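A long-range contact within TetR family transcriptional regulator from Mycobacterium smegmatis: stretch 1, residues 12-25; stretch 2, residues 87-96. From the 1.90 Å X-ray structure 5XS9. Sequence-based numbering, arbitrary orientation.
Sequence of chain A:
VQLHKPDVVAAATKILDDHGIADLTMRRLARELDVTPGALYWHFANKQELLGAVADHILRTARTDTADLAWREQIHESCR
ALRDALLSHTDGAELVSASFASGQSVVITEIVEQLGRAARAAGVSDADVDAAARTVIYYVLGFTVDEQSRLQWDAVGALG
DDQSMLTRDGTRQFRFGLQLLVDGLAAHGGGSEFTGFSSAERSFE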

# COMPACT_ATOMS: atom_id res chain seq x y z
N ALA A 12 -4.92 -20.42 11.17
CA ALA A 12 -4.00 -19.26 10.94
C ALA A 12 -4.80 -17.98 10.64
O ALA A 12 -4.46 -16.90 11.12
CB ALA A 12 -3.07 -19.58 9.80
N THR A 13 -5.92 -18.16 9.92
CA THR A 13 -6.81 -17.07 9.53
C THR A 13 -7.56 -16.50 10.73
O THR A 13 -7.73 -15.28 10.88
CB THR A 13 -7.77 -17.52 8.37
OG1 THR A 13 -6.93 -17.85 7.27
CG2 THR A 13 -8.74 -16.47 7.97
N LYS A 14 -7.94 -17.38 11.62
CA LYS A 14 -8.56 -16.94 12.88
C LYS A 14 -7.60 -16.14 13.80
O LYS A 14 -7.98 -15.16 14.41
CB LYS A 14 -9.09 -18.19 13.60
CG LYS A 14 -9.95 -17.90 14.82
CD LYS A 14 -10.57 -19.20 15.32
CE LYS A 14 -10.83 -19.17 16.82
NZ LYS A 14 -11.52 -17.92 17.21
N ILE A 15 -6.33 -16.53 13.85
CA ILE A 15 -5.36 -15.75 14.61
C ILE A 15 -5.25 -14.33 13.99
O ILE A 15 -5.22 -13.31 14.69
CB ILE A 15 -3.98 -16.45 14.61
CG1 ILE A 15 -4.07 -17.73 15.45
CG2 ILE A 15 -2.89 -15.56 15.19
CD1 ILE A 15 -2.99 -18.74 15.19
N LEU A 16 -5.17 -14.29 12.67
CA LEU A 16 -5.12 -13.05 11.94
C LEU A 16 -6.31 -12.21 12.26
O LEU A 16 -6.14 -11.05 12.64
CB LEU A 16 -5.03 -13.31 10.43
CG LEU A 16 -5.16 -12.02 9.60
CD1 LEU A 16 -3.85 -11.26 9.58
CD2 LEU A 16 -5.55 -12.39 8.20
N ASP A 17 -7.51 -12.76 12.11
CA ASP A 17 -8.74 -12.01 12.42
C ASP A 17 -8.78 -11.52 13.84
O ASP A 17 -8.99 -10.35 14.07
CB ASP A 17 -10.02 -12.85 12.07
CG ASP A 17 -10.18 -13.01 10.56
OD1 ASP A 17 -9.72 -12.08 9.87
OD2 ASP A 17 -10.71 -14.02 10.02
N ASP A 18 -8.55 -12.42 14.78
CA ASP A 18 -8.61 -12.08 16.23
C ASP A 18 -7.48 -11.19 16.73
O ASP A 18 -7.68 -10.36 17.62
CB ASP A 18 -8.64 -13.37 17.06
CG ASP A 18 -9.90 -14.18 16.85
OD1 ASP A 18 -10.89 -13.68 16.31
OD2 ASP A 18 -9.89 -15.37 17.19
N HIS A 19 -6.29 -11.34 16.18
CA HIS A 19 -5.14 -10.71 16.82
C HIS A 19 -4.27 -9.88 15.95
O HIS A 19 -3.38 -9.24 16.48
CB HIS A 19 -4.27 -11.80 17.48
CG HIS A 19 -4.99 -12.56 18.54
ND1 HIS A 19 -5.46 -11.95 19.68
CD2 HIS A 19 -5.36 -13.85 18.61
CE1 HIS A 19 -6.08 -12.85 20.42
NE2 HIS A 19 -6.05 -14.00 19.79
N GLY A 20 -4.46 -9.90 14.62
CA GLY A 20 -3.66 -9.09 13.76
C GLY A 20 -2.47 -9.81 13.17
O GLY A 20 -2.01 -10.83 13.66
N ILE A 21 -1.95 -9.22 12.12
CA ILE A 21 -0.88 -9.85 11.36
C ILE A 21 0.39 -10.07 12.17
O ILE A 21 1.07 -11.11 11.99
CB ILE A 21 -0.59 -9.08 10.07
CG1 ILE A 21 0.24 -9.92 9.10
CG2 ILE A 21 0.00 -7.67 10.38
CD1 ILE A 21 0.47 -9.26 7.76
N ALA A 22 0.70 -9.17 13.10
CA ALA A 22 1.93 -9.34 13.89
C ALA A 22 1.93 -10.63 14.77
O ALA A 22 2.95 -11.27 14.94
CB ALA A 22 2.21 -8.07 14.72
N ASP A 23 0.76 -11.04 15.24
CA ASP A 23 0.59 -12.24 16.06
C ASP A 23 0.48 -13.51 15.26
O ASP A 23 0.44 -14.56 15.85
CB ASP A 23 -0.68 -12.10 16.90
CG ASP A 23 -0.48 -11.27 18.16
OD1 ASP A 23 -1.33 -11.35 19.06
OD2 ASP A 23 0.55 -10.56 18.24
N LEU A 24 0.38 -13.45 13.93
CA LEU A 24 0.36 -14.66 13.12
C LEU A 24 1.78 -15.12 12.87
O LEU A 24 2.42 -14.68 11.92
CB LEU A 24 -0.32 -14.46 11.79
CG LEU A 24 -0.37 -15.65 10.86
CD1 LEU A 24 -1.04 -16.85 11.52
CD2 LEU A 24 -1.14 -15.21 9.63
N THR A 25 2.24 -16.02 13.73
CA THR A 25 3.57 -16.65 13.62
C THR A 25 3.38 -18.15 13.66
O THR A 25 2.36 -18.61 14.10
CB THR A 25 4.49 -16.28 14.79
OG1 THR A 25 3.93 -16.78 16.01
CG2 THR A 25 4.68 -14.75 14.90
N LEU A 87 -10.99 -6.46 2.98
CA LEU A 87 -11.64 -5.83 4.13
C LEU A 87 -12.31 -6.80 5.12
O LEU A 87 -12.62 -6.42 6.22
CB LEU A 87 -12.67 -4.81 3.68
CG LEU A 87 -12.04 -3.58 3.05
CD1 LEU A 87 -13.18 -2.68 2.60
CD2 LEU A 87 -11.09 -2.83 3.98
N SER A 88 -12.46 -8.03 4.70
CA SER A 88 -13.14 -9.09 5.46
C SER A 88 -12.27 -9.67 6.51
O SER A 88 -12.78 -10.42 7.30
CB SER A 88 -13.56 -10.25 4.49
OG SER A 88 -14.56 -9.73 3.70
N HIS A 89 -10.94 -9.45 6.47
CA HIS A 89 -10.04 -9.92 7.49
C HIS A 89 -9.17 -8.83 8.01
O HIS A 89 -8.75 -7.98 7.24
CB HIS A 89 -9.18 -11.03 6.93
CG HIS A 89 -10.00 -12.15 6.39
ND1 HIS A 89 -10.51 -13.15 7.19
CD2 HIS A 89 -10.52 -12.37 5.15
CE1 HIS A 89 -11.26 -13.97 6.47
NE2 HIS A 89 -11.30 -13.49 5.23
N THR A 90 -8.92 -8.83 9.33
CA THR A 90 -7.95 -7.95 9.95
C THR A 90 -6.56 -8.00 9.24
O THR A 90 -5.98 -9.06 8.98
CB THR A 90 -7.72 -8.35 11.41
OG1 THR A 90 -8.99 -8.51 12.06
CG2 THR A 90 -6.85 -7.26 12.21
N ASP A 91 -6.08 -6.83 8.87
CA ASP A 91 -4.76 -6.64 8.22
C ASP A 91 -4.70 -7.36 6.84
O ASP A 91 -3.65 -7.62 6.29
CB ASP A 91 -3.66 -7.03 9.10
CG ASP A 91 -3.57 -6.15 10.36
OD1 ASP A 91 -3.77 -4.91 10.33
OD2 ASP A 91 -3.19 -6.72 11.35
N GLY A 92 -5.87 -7.60 6.27
CA GLY A 92 -5.94 -8.40 5.03
C GLY A 92 -5.26 -7.75 3.83
O GLY A 92 -4.55 -8.42 3.09
N ALA A 93 -5.45 -6.43 3.67
CA ALA A 93 -4.82 -5.78 2.59
C ALA A 93 -3.29 -5.82 2.76
O ALA A 93 -2.60 -6.03 1.80
CB ALA A 93 -5.34 -4.35 2.41
N GLU A 94 -2.79 -5.62 3.96
CA GLU A 94 -1.34 -5.67 4.22
C GLU A 94 -0.77 -7.07 3.96
O GLU A 94 0.32 -7.22 3.43
CB GLU A 94 -1.03 -5.30 5.68
CG GLU A 94 0.44 -5.22 5.98
CD GLU A 94 0.71 -4.99 7.49
OE1 GLU A 94 -0.18 -4.48 8.19
OE2 GLU A 94 1.81 -5.36 7.97
N LEU A 95 -1.51 -8.06 4.38
CA LEU A 95 -1.05 -9.45 4.26
C LEU A 95 -1.03 -9.81 2.77
O LEU A 95 -0.04 -10.38 2.30
CB LEU A 95 -1.99 -10.38 5.05
CG LEU A 95 -1.52 -11.84 5.26
CD1 LEU A 95 -2.10 -12.44 6.50
CD2 LEU A 95 -1.96 -12.62 4.05
N VAL A 96 -2.07 -9.46 2.01
CA VAL A 96 -2.08 -9.73 0.53
C VAL A 96 -1.03 -8.94 -0.20
O VAL A 96 -0.35 -9.50 -1.09
CB VAL A 96 -3.44 -9.59 -0.09
CG1 VAL A 96 -3.37 -9.74 -1.58
CG2 VAL A 96 -4.37 -10.65 0.55

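Leu95, on the first turns of the second helix, is the apolar centre: its CA-to-CB bond points toward stretch 1, and its side chain meets three aliphatic residues there. Leu16 CD1 lies 3.7 Å from Leu95 CD1, Ile21 CD1 3.8 Å from Leu95 CB, and Leu24 CD2, more loosely, 4.3 Å from Leu95 CD1. The three leucines are buried, as suits apolar side chains; the whole contact buries 514 Å², both sides summed. The CA-to-CB bond of Leu16 points sideways, but with chi1 t its end comes nearer, bringing Leu16 CD1 within 3.1 Å of Thr90 O, a tight approach. Ile21, t at both chi angles, has the largest area covered by the other stretch.

Outward, polar side chains meet backbone near the first helix's end. After His19, Gly20 has a positive phi that would jam a CB against the preceding carbonyl. Just beyond, Ile21 N donates to Asp91 OD2 (2.9 Å, nearly linear). Asp91 occupies its own helix's N-cap position, yet its carboxylate makes no capping bond.

Thr90 supplies a hydroxyl donor, OG1, to Asp17 O at 2.7 Å. At the polar edge, the two oxygens of Asp17, OD1 and OD2, each accept from His89 ND1 at 3.0 Å, with OD2 at the ring edge; Thr90 N adds a weak bond to OD1.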